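PDB 2QZU: putative sulfatase yidJ from Bacteroides fragilis, which probably hydrolyses sulfate esters as an arylsulfatase and probably binds a metal ion, likely calcium. Local coordinates for residues A[34-39]-A[312-317]; A[76-81]-A[95-100]; A[206-211]-A[291-296]; A[305-310]-A[340-345]. All coordinates share one frame; numbering follows the deposited sequence.

Contact 1 of 4, residues A[34-39]-A[312-317]; sequences MADQYR and SDHGIC
A wholly buried loop-to-loop contact joins D36 and Q37 to S312, D313 and H314 where the neighbouring parallel strands 29-35 and 306-311 end in the central sheet. The S312 hydroxyl is held twice. It donates to A35 O at 2.6 Å, in the plane of that carbonyl, and accepts Y38 N at 3.0 Å, so it bridges the two ends of the type II turn from A35 to Y38. D313 OD1 takes Q37 N at 3.2 Å in a nearly straight bond. Its other oxygen, OD2, lies 2.7 Å from D36 OD2, the two carboxylate planes being turned 71° apart; R80 and K132 both pair with D36 OD2. In sulfatases of the alkaline phosphatase superfamily the loops after these strands carry the acidic metal site, and this acidic cluster lies at the corresponding place. The H314 imidazole stands edge-on to the Q37 amide carbon; its CE1 lies 3.3 Å from Q37 OE1, an oxygen whose hydrogen bond is to K326. Its rotation is fixed by the in-plane bond from ND1 to G315 O at 2.8 Å. Farther along, I316 CD1 lies against Q37 NE2 at 3.5 Å, while its CG2 meets the aliphatic part of R39, whose guanidinium pairs with E49.

Contact 2 of 4, residues A[76-81]-A[95-100]; sequences SSPARG and TGNCNS
The pyrrolidine ring of P78 rests against one face of the peptide group that joins G96 to N97, its CG and CD both standing about 3.5 Å from G96 O. That carbonyl oxygen is buried here without a polar partner. Beside it, on the first turn of helix 76-85, S77 reaches the loop. OG is anti to the carbonyl carbon (chi1 -57°), which brings it to C98 N; the N-H donates to it at 2.9 Å with an angle of 157°. The C98 SG lies alongside, 3.8 Å from S77 CB. The segment SSPAR fits the sulfatase signature (C/S)-X-P-X-R, in which the first residue becomes the catalytic aldehyde. S76 is predicted to be converted to 3-oxoalanine, but in this structure it is an unmodified serine. Its OG accepts R80 NE at 3.1 Å, tilted 16° out of the guanidinium plane, and is also bonded to H134 ND1. H134 NE2 in turn bonds to C98 O, tying the imidazole to both segments. H134 O can only accept, so the S77 hydroxyl gives it its proton while taking the N-H of C98, and a single serine thereby links the signature helix, the 95-100 loop and the backbone of H134.

Contact 3 of 4, residues A[206-211]-A[291-296]; sequences SKAIEY and GRIIEA
S206 OG is gripped by two groups, one from each helix: R292 NH2 donates to it across the contact at 2.7 Å and 165°, and it is also hydrogen-bonded to E202 O one turn earlier in its own helix. The hydroxyl meets the guanidinium at its edge, close to its plane. A bend in the arginine at chi3 (58°) carries the group over to helix 200-213, where NH1 bonds to the same E202 O; N289 OD1, from the arginine's own helix, also bonds to NH1 and helps to fix the group's rotation. Beneath this polar bridge the interface turns apolar. I209 lies at about a right angle to the arginine chain, its CD1 4.0 Å from R292 CB and 3.8 Å from the backbone R292 O, and its CG1 packs on A296 CB at 3.9 Å. On the other flank A208 CB touches the tip of I293, at CD1, with a separation of 4.1 Å. Alanines thus meet the isoleucines from both helices, consistent with an axis separation of 9.2 Å. The two segments run the same way, 9° from parallel. This is the layered arrangement of an alpha/beta fold, with neighbouring helices set side by side over the sheet. A208 packs on V226 and I130, from strands 222-228 and 126-130, and I293 packs on M228, at the end of strand 222-228, as well as on A205 and I212 of the partner helix 200-213.

Contact 4 of 4, residues A[305-310]-A[340-345]; sequences NTIVVF and LSWPDQ
V308 and S341 form an antiparallel hydrogen-bonded pair in the central mixed sheet of this alpha/beta fold, where strand 338-341 runs against its neighbour 306-311. V308 N donates to S341 O at 2.9 Å, and S341 N returns the bond to V308 O at the same length. The next pair, V309 with L340, is non-hydrogen-bonded, and its side chains touch through V309 CG2 and L340 CG. On that face I307 CG2 also meets L340 CD2, at 3.9 Å. Past the end of strand 338-341 the W342 indole takes over. I307 CG1 makes a CH-pi contact over one indole face, 4.0 Å from the centroid of the five-membered ring, while Q345 CB covers the opposite face. With CG anti to the backbone N (chi1 -175°), the indole lies alongside strand 306-311, and its NE1 meets N305 OD1 at the ring edge in a weak but fairly straight bond of 3.3 Å. D344 OD2 approaches N305 CB and pairs with K24. In the next shell, helix 361-368 backs this side of the sheet, L365 touching I307 and V309, and M368 touching L340 and W342. V308 points to the other side, where I294 and L297 of helix 267-299 pack on it. On V308's side S341 OG comes to 3.4 Å from V308 CB, and a water joins that hydroxyl, 2.8 Å from S341 OG, to the backbone, donating to T306 O at 2.7 Å.

Contacts 1, 2 and 4 are buried; contact 3 is only partly so and lies nearer the surface. Contacts 1 and 2 form one polar centre, joined by R80, which pairs with D36 and more weakly with D313; loop ends and a helix start there present acids, hydroxyls and imidazoles. Contact 3 is apolar apart from one arginine-serine bridge; contact 4 combines backbone hydrogen bonds with apolar side chains on its L340 face. The two meet where I294 CD1 packs on V308 CG1. Strand 306-311 links contact 4 to contact 1: its F310 stacks edge-to-face with Y38, and the chain then enters the 312-317 loop. Contacts 2 and 4 lie on opposite sides of the chain's centre.

Contact 1 of 4, residues A[34-39]-A[312-317]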
loop_
_atom_site.group_PDB
_atom_site.type_symbol
_atom_site.label_atom_id
_atom_site.label_comp_id
_atom_site.label_asym_id
_atom_site.label_seq_id
_atom_site.Cartn_x
_atom_site.Cartn_y
_atom_site.Cartn_z
HETATM N N MSE A 34 -18.158 -12.677 -11.691
HETATM C CA MSE A 34 -16.923 -12.197 -12.281
HETATM C C MSE A 34 -15.998 -11.712 -11.184
HETATM O O MSE A 34 -16.440 -11.242 -10.139
HETATM C CB MSE A 34 -17.191 -11.080 -13.298
HETATM C CG MSE A 34 -17.812 -9.819 -12.738
HETATM SE SE MSE A 34 -18.063 -8.484 -14.133
HETATM C CE MSE A 34 -19.898 -7.988 -13.769
ATOM N N ALA A 35 -14.706 -11.877 -11.423
ATOM C CA ALA A 35 -13.685 -11.456 -10.483
ATOM C C ALA A 35 -12.806 -10.541 -11.311
ATOM O O ALA A 35 -12.358 -10.913 -12.393
ATOM C CB ALA A 35 -12.893 -12.660 -9.986
ATOM N N ASP A 36 -12.573 -9.337 -10.807
ATOM C CA ASP A 36 -11.780 -8.361 -11.528
ATOM C C ASP A 36 -10.297 -8.725 -11.664
ATOM O O ASP A 36 -9.684 -9.267 -10.744
ATOM C CB ASP A 36 -11.941 -6.997 -10.838
ATOM C CG ASP A 36 -11.417 -5.850 -11.669
ATOM O OD1 ASP A 36 -10.181 -5.725 -11.804
ATOM O OD2 ASP A 36 -12.244 -5.073 -12.192
ATOM N N GLN A 37 -9.737 -8.443 -12.839
ATOM C CA GLN A 37 -8.318 -8.668 -13.097
ATOM C C GLN A 37 -7.862 -10.121 -12.958
ATOM O O GLN A 37 -6.749 -10.388 -12.494
ATOM C CB GLN A 37 -7.515 -7.764 -12.161
ATOM C CG GLN A 37 -6.082 -7.501 -12.571
ATOM C CD GLN A 37 -5.615 -6.143 -12.085
ATOM O OE1 GLN A 37 -6.158 -5.112 -12.489
ATOM N NE2 GLN A 37 -4.615 -6.133 -11.215
ATOM N N TYR A 38 -8.711 -11.046 -13.395
ATOM C CA TYR A 38 -8.426 -12.480 -13.324
ATOM C C TYR A 38 -7.919 -12.999 -14.683
ATOM O O TYR A 38 -8.641 -12.959 -15.680
ATOM C CB TYR A 38 -9.712 -13.222 -12.918
ATOM C CG TYR A 38 -9.533 -14.671 -12.498
ATOM C CD1 TYR A 38 -8.944 -15.604 -13.352
ATOM C CD2 TYR A 38 -9.977 -15.109 -11.249
ATOM C CE1 TYR A 38 -8.800 -16.943 -12.971
ATOM C CE2 TYR A 38 -9.840 -16.445 -10.860
ATOM C CZ TYR A 38 -9.249 -17.353 -11.727
ATOM O OH TYR A 38 -9.106 -18.672 -11.354
ATOM N N ARG A 39 -6.677 -13.483 -14.720
ATOM C CA ARG A 39 -6.089 -14.008 -15.958
ATOM C C ARG A 39 -6.688 -15.344 -16.380
ATOM O O ARG A 39 -6.901 -16.231 -15.553
ATOM C CB ARG A 39 -4.574 -14.180 -15.814
ATOM C CG ARG A 39 -3.802 -12.877 -15.813
ATOM C CD ARG A 39 -2.300 -13.102 -15.967
ATOM N NE ARG A 39 -1.689 -13.779 -14.823
ATOM C CZ ARG A 39 -1.519 -15.096 -14.724
ATOM N NH1 ARG A 39 -1.917 -15.902 -15.699
ATOM N NH2 ARG A 39 -0.931 -15.606 -13.650
ATOM N N SER A 312 -14.157 -12.584 -16.280
ATOM C CA SER A 312 -13.434 -11.428 -15.754
ATOM C C SER A 312 -13.402 -10.322 -16.797
ATOM O O SER A 312 -13.562 -10.583 -17.988
ATOM C CB SER A 312 -12.004 -11.831 -15.378
ATOM O OG SER A 312 -11.295 -10.750 -14.789
ATOM N N ASP A 313 -13.197 -9.087 -16.348
ATOM C CA ASP A 313 -13.159 -7.957 -17.266
ATOM C C ASP A 313 -11.832 -7.839 -18.008
ATOM O O ASP A 313 -11.775 -7.249 -19.085
ATOM C CB ASP A 313 -13.493 -6.650 -16.524
ATOM C CG ASP A 313 -12.601 -6.393 -15.312
ATOM O OD1 ASP A 313 -11.924 -7.320 -14.825
ATOM O OD2 ASP A 313 -12.593 -5.240 -14.829
ATOM N N HIS A 314 -10.774 -8.404 -17.433
ATOM C CA HIS A 314 -9.447 -8.377 -18.048
ATOM C C HIS A 314 -8.405 -9.102 -17.206
ATOM O O HIS A 314 -8.651 -9.436 -16.044
ATOM C CB HIS A 314 -8.981 -6.933 -18.283
ATOM C CG HIS A 314 -8.889 -6.111 -17.037
ATOM N ND1 HIS A 314 -7.892 -6.277 -16.099
ATOM C CD2 HIS A 314 -9.680 -5.114 -16.569
ATOM C CE1 HIS A 314 -8.074 -5.421 -15.108
ATOM N NE2 HIS A 314 -9.153 -4.704 -15.370
ATOM N N GLY A 315 -7.249 -9.353 -17.818
ATOM C CA GLY A 315 -6.158 -10.014 -17.128
ATOM C C GLY A 315 -5.200 -8.986 -16.545
ATOM O O GLY A 315 -5.624 -7.902 -16.137
ATOM N N ILE A 316 -3.912 -9.315 -16.516
ATOM C CA ILE A 316 -2.907 -8.410 -15.961
ATOM C C ILE A 316 -1.508 -8.838 -16.420
ATOM O O ILE A 316 -1.229 -10.034 -16.547
ATOM C CB ILE A 316 -2.977 -8.420 -14.398
ATOM C CG1 ILE A 316 -2.097 -7.317 -13.817
ATOM C CG2 ILE A 316 -2.553 -9.781 -13.852
ATOM C CD1 ILE A 316 -2.640 -5.938 -14.050
ATOM N N CYS A 317 -0.635 -7.872 -16.696
ATOM C CA CYS A 317 0.729 -8.200 -17.122
ATOM C C CYS A 317 1.606 -8.498 -15.907
ATOM O O CYS A 317 2.389 -9.451 -15.911
ATOM C CB CYS A 317 1.326 -7.056 -17.945
ATOM S SG CYS A 317 0.564 -6.875 -19.583
#

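Contact 2 of 4, residues A[76-81]-A[95-100]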
loop_
_atom_site.group_PDB
_atom_site.type_symbol
_atom_site.label_atom_id
_atom_site.label_comp_id
_atom_site.label_asym_id
_atom_site.label_seq_id
_atom_site.Cartn_x
_atom_site.Cartn_y
_atom_site.Cartn_z
ATOM N N SER A 76 -11.059 -1.879 -16.759
ATOM C CA SER A 76 -12.297 -2.010 -15.988
ATOM C C SER A 76 -13.592 -1.396 -16.537
ATOM O O SER A 76 -14.462 -2.116 -17.031
ATOM C CB SER A 76 -12.072 -1.526 -14.553
ATOM O OG SER A 76 -13.243 -1.726 -13.771
ATOM N N SER A 77 -13.741 -0.081 -16.446
ATOM C CA SER A 77 -14.972 0.543 -16.918
ATOM C C SER A 77 -15.312 0.250 -18.376
ATOM O O SER A 77 -16.448 -0.124 -18.684
ATOM C CB SER A 77 -14.927 2.053 -16.681
ATOM O OG SER A 77 -14.711 2.318 -15.309
ATOM N N PRO A 78 -14.340 0.415 -19.290
ATOM C CA PRO A 78 -14.622 0.145 -20.703
ATOM C C PRO A 78 -15.154 -1.267 -20.928
ATOM O O PRO A 78 -16.132 -1.461 -21.656
ATOM C CB PRO A 78 -13.266 0.372 -21.374
ATOM C CG PRO A 78 -12.661 1.459 -20.529
ATOM C CD PRO A 78 -12.990 0.983 -19.121
ATOM N N ALA A 79 -14.516 -2.253 -20.300
ATOM C CA ALA A 79 -14.950 -3.635 -20.462
ATOM C C ALA A 79 -16.366 -3.827 -19.917
ATOM O O ALA A 79 -17.205 -4.440 -20.568
ATOM C CB ALA A 79 -13.977 -4.589 -19.762
ATOM N N ARG A 80 -16.626 -3.302 -18.723
ATOM C CA ARG A 80 -17.947 -3.425 -18.110
ATOM C C ARG A 80 -18.995 -2.685 -18.935
ATOM O O ARG A 80 -20.142 -3.125 -19.038
ATOM C CB ARG A 80 -17.907 -2.887 -16.674
ATOM C CG ARG A 80 -16.966 -3.693 -15.777
ATOM C CD ARG A 80 -16.560 -2.943 -14.519
ATOM N NE ARG A 80 -15.619 -3.723 -13.720
ATOM C CZ ARG A 80 -15.955 -4.762 -12.961
ATOM N NH1 ARG A 80 -17.219 -5.157 -12.883
ATOM N NH2 ARG A 80 -15.022 -5.414 -12.287
ATOM N N GLY A 81 -18.586 -1.569 -19.533
ATOM C CA GLY A 81 -19.491 -0.785 -20.358
ATOM C C GLY A 81 -19.907 -1.551 -21.602
ATOM O O GLY A 81 -21.049 -1.447 -22.059
ATOM N N THR A 95 -15.091 5.053 -22.756
ATOM C CA THR A 95 -13.802 4.977 -23.433
ATOM C C THR A 95 -12.573 4.874 -22.539
ATOM O O THR A 95 -11.463 4.655 -23.028
ATOM C CB THR A 95 -13.635 6.192 -24.340
ATOM O OG1 THR A 95 -13.801 7.381 -23.560
ATOM C CG2 THR A 95 -14.683 6.178 -25.447
ATOM N N GLY A 96 -12.773 5.044 -21.238
ATOM C CA GLY A 96 -11.681 4.951 -20.287
ATOM C C GLY A 96 -12.290 4.617 -18.940
ATOM O O GLY A 96 -13.498 4.402 -18.859
ATOM N N ASN A 97 -11.476 4.551 -17.891
ATOM C CA ASN A 97 -12.001 4.260 -16.558
ATOM C C ASN A 97 -12.839 5.431 -16.085
ATOM O O ASN A 97 -12.574 6.582 -16.442
ATOM C CB ASN A 97 -10.869 4.060 -15.544
ATOM C CG ASN A 97 -10.295 2.657 -15.566
ATOM O OD1 ASN A 97 -9.084 2.473 -15.448
ATOM N ND2 ASN A 97 -11.161 1.663 -15.708
ATOM N N CYS A 98 -13.849 5.138 -15.277
ATOM C CA CYS A 98 -14.672 6.194 -14.726
ATOM C C CYS A 98 -13.896 6.752 -13.543
ATOM O O CYS A 98 -13.449 6.005 -12.671
ATOM C CB CYS A 98 -16.024 5.649 -14.255
ATOM S SG CYS A 98 -17.065 5.025 -15.597
ATOM N N ASN A 99 -13.700 8.064 -13.555
ATOM C CA ASN A 99 -13.010 8.782 -12.492
ATOM C C ASN A 99 -13.203 10.260 -12.807
ATOM O O ASN A 99 -13.739 10.605 -13.863
ATOM C CB ASN A 99 -11.513 8.416 -12.426
ATOM C CG ASN A 99 -10.771 8.686 -13.729
ATOM O OD1 ASN A 99 -10.906 9.749 -14.326
ATOM N ND2 ASN A 99 -9.968 7.718 -14.165
ATOM N N SER A 100 -12.777 11.133 -11.905
ATOM C CA SER A 100 -12.961 12.564 -12.123
ATOM C C SER A 100 -12.194 13.144 -13.309
ATOM O O SER A 100 -12.534 14.220 -13.797
ATOM C CB SER A 100 -12.619 13.338 -10.845
ATOM O OG SER A 100 -11.288 13.106 -10.442
#

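Contact 3 of 4, residues A[206-211]-A[291-296]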
loop_
_atom_site.group_PDB
_atom_site.type_symbol
_atom_site.label_atom_id
_atom_site.label_comp_id
_atom_site.label_asym_id
_atom_site.label_seq_id
_atom_site.Cartn_x
_atom_site.Cartn_y
_atom_site.Cartn_z
ATOM N N SER A 206 -21.731 -14.262 0.793
ATOM C CA SER A 206 -22.757 -14.428 1.818
ATOM C C SER A 206 -24.054 -13.737 1.413
ATOM O O SER A 206 -25.139 -14.276 1.626
ATOM C CB SER A 206 -22.283 -13.877 3.162
ATOM O OG SER A 206 -21.265 -14.698 3.698
ATOM N N LYS A 207 -23.947 -12.549 0.822
ATOM C CA LYS A 207 -25.140 -11.825 0.395
ATOM C C LYS A 207 -25.762 -12.500 -0.829
ATOM O O LYS A 207 -26.980 -12.476 -1.007
ATOM C CB LYS A 207 -24.804 -10.365 0.070
ATOM C CG LYS A 207 -24.223 -9.574 1.241
ATOM C CD LYS A 207 -25.124 -9.594 2.477
ATOM C CE LYS A 207 -26.433 -8.851 2.248
ATOM N NZ LYS A 207 -27.272 -8.806 3.482
ATOM N N ALA A 208 -24.925 -13.098 -1.674
ATOM C CA ALA A 208 -25.424 -13.792 -2.861
ATOM C C ALA A 208 -26.209 -15.025 -2.421
ATOM O O ALA A 208 -27.220 -15.375 -3.023
ATOM C CB ALA A 208 -24.265 -14.205 -3.764
ATOM N N ILE A 209 -25.734 -15.677 -1.362
ATOM C CA ILE A 209 -26.396 -16.864 -0.830
ATOM C C ILE A 209 -27.771 -16.486 -0.279
ATOM O O ILE A 209 -28.757 -17.180 -0.521
ATOM C CB ILE A 209 -25.520 -17.529 0.262
ATOM C CG1 ILE A 209 -24.288 -18.156 -0.403
ATOM C CG2 ILE A 209 -26.317 -18.579 1.028
ATOM C CD1 ILE A 209 -23.278 -18.736 0.566
ATOM N N GLU A 210 -27.846 -15.378 0.452
ATOM C CA GLU A 210 -29.134 -14.949 0.978
ATOM C C GLU A 210 -30.094 -14.670 -0.175
ATOM O O GLU A 210 -31.266 -15.053 -0.122
ATOM C CB GLU A 210 -28.974 -13.697 1.842
ATOM C CG GLU A 210 -28.037 -13.910 3.016
ATOM C CD GLU A 210 -27.991 -12.723 3.953
ATOM O OE1 GLU A 210 -28.009 -11.576 3.464
ATOM O OE2 GLU A 210 -27.924 -12.943 5.180
ATOM N N TYR A 211 -29.598 -14.014 -1.220
ATOM C CA TYR A 211 -30.438 -13.707 -2.376
ATOM C C TYR A 211 -30.944 -15.000 -3.012
ATOM O O TYR A 211 -32.133 -15.144 -3.300
ATOM C CB TYR A 211 -29.649 -12.916 -3.422
ATOM C CG TYR A 211 -30.511 -12.423 -4.562
ATOM C CD1 TYR A 211 -31.326 -11.306 -4.410
ATOM C CD2 TYR A 211 -30.523 -13.085 -5.789
ATOM C CE1 TYR A 211 -32.132 -10.853 -5.450
ATOM C CE2 TYR A 211 -31.327 -12.642 -6.839
ATOM C CZ TYR A 211 -32.127 -11.525 -6.660
ATOM O OH TYR A 211 -32.920 -11.072 -7.690
ATOM N N GLY A 291 -17.367 -21.266 -4.822
ATOM C CA GLY A 291 -17.849 -22.576 -4.419
ATOM C C GLY A 291 -19.045 -22.470 -3.488
ATOM O O GLY A 291 -19.976 -23.279 -3.559
ATOM N N ARG A 292 -19.026 -21.473 -2.608
ATOM C CA ARG A 292 -20.127 -21.261 -1.672
ATOM C C ARG A 292 -21.411 -20.906 -2.424
ATOM O O ARG A 292 -22.498 -21.376 -2.083
ATOM C CB ARG A 292 -19.780 -20.133 -0.700
ATOM C CG ARG A 292 -18.609 -20.424 0.225
ATOM C CD ARG A 292 -18.312 -19.196 1.073
ATOM N NE ARG A 292 -19.471 -18.792 1.864
ATOM C CZ ARG A 292 -19.651 -17.570 2.361
ATOM N NH1 ARG A 292 -18.748 -16.621 2.144
ATOM N NH2 ARG A 292 -20.728 -17.298 3.086
ATOM N N ILE A 293 -21.283 -20.068 -3.451
ATOM C CA ILE A 293 -22.443 -19.663 -4.247
ATOM C C ILE A 293 -23.023 -20.849 -5.012
ATOM O O ILE A 293 -24.242 -21.047 -5.045
ATOM C CB ILE A 293 -22.063 -18.539 -5.240
ATOM C CG1 ILE A 293 -21.593 -17.303 -4.464
ATOM C CG2 ILE A 293 -23.262 -18.188 -6.129
ATOM C CD1 ILE A 293 -21.005 -16.202 -5.347
ATOM N N ILE A 294 -22.151 -21.646 -5.623
ATOM C CA ILE A 294 -22.596 -22.811 -6.373
ATOM C C ILE A 294 -23.332 -23.768 -5.441
ATOM O O ILE A 294 -24.378 -24.311 -5.795
ATOM C CB ILE A 294 -21.405 -23.558 -7.012
ATOM C CG1 ILE A 294 -20.690 -22.645 -8.010
ATOM C CG2 ILE A 294 -21.891 -24.827 -7.702
ATOM C CD1 ILE A 294 -21.591 -22.058 -9.073
ATOM N N GLU A 295 -22.788 -23.958 -4.242
ATOM C CA GLU A 295 -23.404 -24.853 -3.266
ATOM C C GLU A 295 -24.805 -24.380 -2.893
ATOM O O GLU A 295 -25.708 -25.193 -2.699
ATOM C CB GLU A 295 -22.540 -24.950 -2.004
ATOM C CG GLU A 295 -23.054 -25.952 -0.985
ATOM C CD GLU A 295 -22.155 -26.063 0.232
ATOM O OE1 GLU A 295 -20.958 -26.377 0.062
ATOM O OE2 GLU A 295 -22.646 -25.840 1.360
ATOM N N ALA A 296 -24.983 -23.065 -2.791
ATOM C CA ALA A 296 -26.287 -22.503 -2.454
ATOM C C ALA A 296 -27.268 -22.805 -3.580
ATOM O O ALA A 296 -28.430 -23.140 -3.332
ATOM C CB ALA A 296 -26.176 -20.997 -2.240
#

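Contact 4 of 4, residues A[305-310]-A[340-345]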
loop_
_atom_site.group_PDB
_atom_site.type_symbol
_atom_site.label_atom_id
_atom_site.label_comp_id
_atom_site.label_asym_id
_atom_site.label_seq_id
_atom_site.Cartn_x
_atom_site.Cartn_y
_atom_site.Cartn_z
ATOM N N ASN A 305 -31.239 -25.513 -13.796
ATOM C CA ASN A 305 -31.865 -24.650 -14.791
ATOM C C ASN A 305 -31.464 -23.203 -14.633
ATOM O O ASN A 305 -32.287 -22.290 -14.739
ATOM C CB ASN A 305 -33.390 -24.761 -14.765
ATOM C CG ASN A 305 -34.021 -24.171 -16.015
ATOM O OD1 ASN A 305 -33.573 -24.451 -17.134
ATOM N ND2 ASN A 305 -35.056 -23.356 -15.838
ATOM N N THR A 306 -30.179 -23.012 -14.364
ATOM C CA THR A 306 -29.608 -21.688 -14.208
ATOM C C THR A 306 -28.325 -21.657 -15.012
ATOM O O THR A 306 -27.543 -22.605 -14.985
ATOM C CB THR A 306 -29.252 -21.387 -12.741
ATOM O OG1 THR A 306 -30.448 -21.303 -11.960
ATOM C CG2 THR A 306 -28.478 -20.067 -12.637
ATOM N N ILE A 307 -28.125 -20.581 -15.759
ATOM C CA ILE A 307 -26.894 -20.440 -16.515
ATOM C C ILE A 307 -25.934 -19.762 -15.548
ATOM O O ILE A 307 -26.200 -18.655 -15.083
ATOM C CB ILE A 307 -27.077 -19.537 -17.746
ATOM C CG1 ILE A 307 -28.047 -20.191 -18.733
ATOM C CG2 ILE A 307 -25.720 -19.277 -18.408
ATOM C CD1 ILE A 307 -28.471 -19.281 -19.866
ATOM N N VAL A 308 -24.841 -20.440 -15.219
ATOM C CA VAL A 308 -23.843 -19.875 -14.322
ATOM C C VAL A 308 -22.628 -19.535 -15.170
ATOM O O VAL A 308 -22.138 -20.369 -15.932
ATOM C CB VAL A 308 -23.431 -20.872 -13.216
ATOM C CG1 VAL A 308 -22.319 -20.268 -12.340
ATOM C CG2 VAL A 308 -24.640 -21.220 -12.366
ATOM N N VAL A 309 -22.164 -18.298 -15.051
ATOM C CA VAL A 309 -21.010 -17.838 -15.807
ATOM C C VAL A 309 -19.934 -17.322 -14.864
ATOM O O VAL A 309 -20.245 -16.592 -13.922
ATOM C CB VAL A 309 -21.379 -16.655 -16.743
ATOM C CG1 VAL A 309 -20.153 -16.218 -17.534
ATOM C CG2 VAL A 309 -22.518 -17.038 -17.663
ATOM N N PHE A 310 -18.685 -17.726 -15.088
ATOM C CA PHE A 310 -17.578 -17.189 -14.296
ATOM C C PHE A 310 -16.620 -16.581 -15.308
ATOM O O PHE A 310 -16.111 -17.279 -16.189
ATOM C CB PHE A 310 -16.809 -18.244 -13.496
ATOM C CG PHE A 310 -15.670 -17.653 -12.697
ATOM C CD1 PHE A 310 -15.924 -16.943 -11.530
ATOM C CD2 PHE A 310 -14.359 -17.721 -13.167
ATOM C CE1 PHE A 310 -14.896 -16.298 -10.841
ATOM C CE2 PHE A 310 -13.319 -17.077 -12.484
ATOM C CZ PHE A 310 -13.591 -16.365 -11.323
ATOM N N LEU A 340 -18.851 -21.664 -18.210
ATOM C CA LEU A 340 -20.302 -21.579 -18.222
ATOM C C LEU A 340 -20.936 -22.950 -18.017
ATOM O O LEU A 340 -20.477 -23.952 -18.569
ATOM C CB LEU A 340 -20.764 -20.971 -19.551
ATOM C CG LEU A 340 -22.225 -20.547 -19.742
ATOM C CD1 LEU A 340 -22.302 -19.557 -20.892
ATOM C CD2 LEU A 340 -23.104 -21.759 -20.012
ATOM N N SER A 341 -21.983 -22.991 -17.202
ATOM C CA SER A 341 -22.689 -24.233 -16.951
ATOM C C SER A 341 -24.189 -23.995 -17.029
ATOM O O SER A 341 -24.679 -22.913 -16.715
ATOM C CB SER A 341 -22.330 -24.801 -15.571
ATOM O OG SER A 341 -22.831 -23.984 -14.528
ATOM N N TRP A 342 -24.903 -25.022 -17.473
ATOM C CA TRP A 342 -26.356 -25.005 -17.594
ATOM C C TRP A 342 -26.697 -26.470 -17.844
ATOM O O TRP A 342 -26.988 -26.873 -18.972
ATOM C CB TRP A 342 -26.806 -24.138 -18.778
ATOM C CG TRP A 342 -28.309 -23.998 -18.869
ATOM C CD1 TRP A 342 -29.225 -24.341 -17.913
ATOM C CD2 TRP A 342 -29.061 -23.472 -19.971
ATOM N NE1 TRP A 342 -30.500 -24.063 -18.351
ATOM C CE2 TRP A 342 -30.428 -23.528 -19.612
ATOM C CE3 TRP A 342 -28.713 -22.955 -21.229
ATOM C CZ2 TRP A 342 -31.448 -23.088 -20.464
ATOM C CZ3 TRP A 342 -29.729 -22.517 -22.076
ATOM C CH2 TRP A 342 -31.081 -22.587 -21.688
ATOM N N PRO A 343 -26.642 -27.289 -16.781
ATOM C CA PRO A 343 -26.923 -28.725 -16.834
ATOM C C PRO A 343 -28.142 -29.136 -17.655
ATOM O O PRO A 343 -28.073 -30.076 -18.443
ATOM C CB PRO A 343 -27.058 -29.099 -15.363
ATOM C CG PRO A 343 -26.076 -28.184 -14.709
ATOM C CD PRO A 343 -26.372 -26.864 -15.395
ATOM N N ASP A 344 -29.254 -28.430 -17.479
ATOM C CA ASP A 344 -30.474 -28.763 -18.208
ATOM C C ASP A 344 -30.354 -28.715 -19.728
ATOM O O ASP A 344 -31.059 -29.443 -20.427
ATOM C CB ASP A 344 -31.621 -27.845 -17.771
ATOM C CG ASP A 344 -32.302 -28.317 -16.494
ATOM O OD1 ASP A 344 -31.893 -29.361 -15.940
ATOM O OD2 ASP A 344 -33.255 -27.642 -16.049
ATOM N N GLN A 345 -29.462 -27.879 -20.250
ATOM C CA GLN A 345 -29.336 -27.752 -21.698
ATOM C C GLN A 345 -27.964 -27.987 -22.308
ATOM O O GLN A 345 -27.852 -28.177 -23.518
ATOM C CB GLN A 345 -29.827 -26.372 -22.136
ATOM C CG GLN A 345 -31.329 -26.202 -22.067
ATOM C CD GLN A 345 -32.049 -27.177 -22.971
ATOM O OE1 GLN A 345 -31.705 -27.318 -24.144
ATOM N NE2 GLN A 345 -33.055 -27.854 -22.433
HETATM O O HOH W 1 -25.546 -24.077 -13.948
#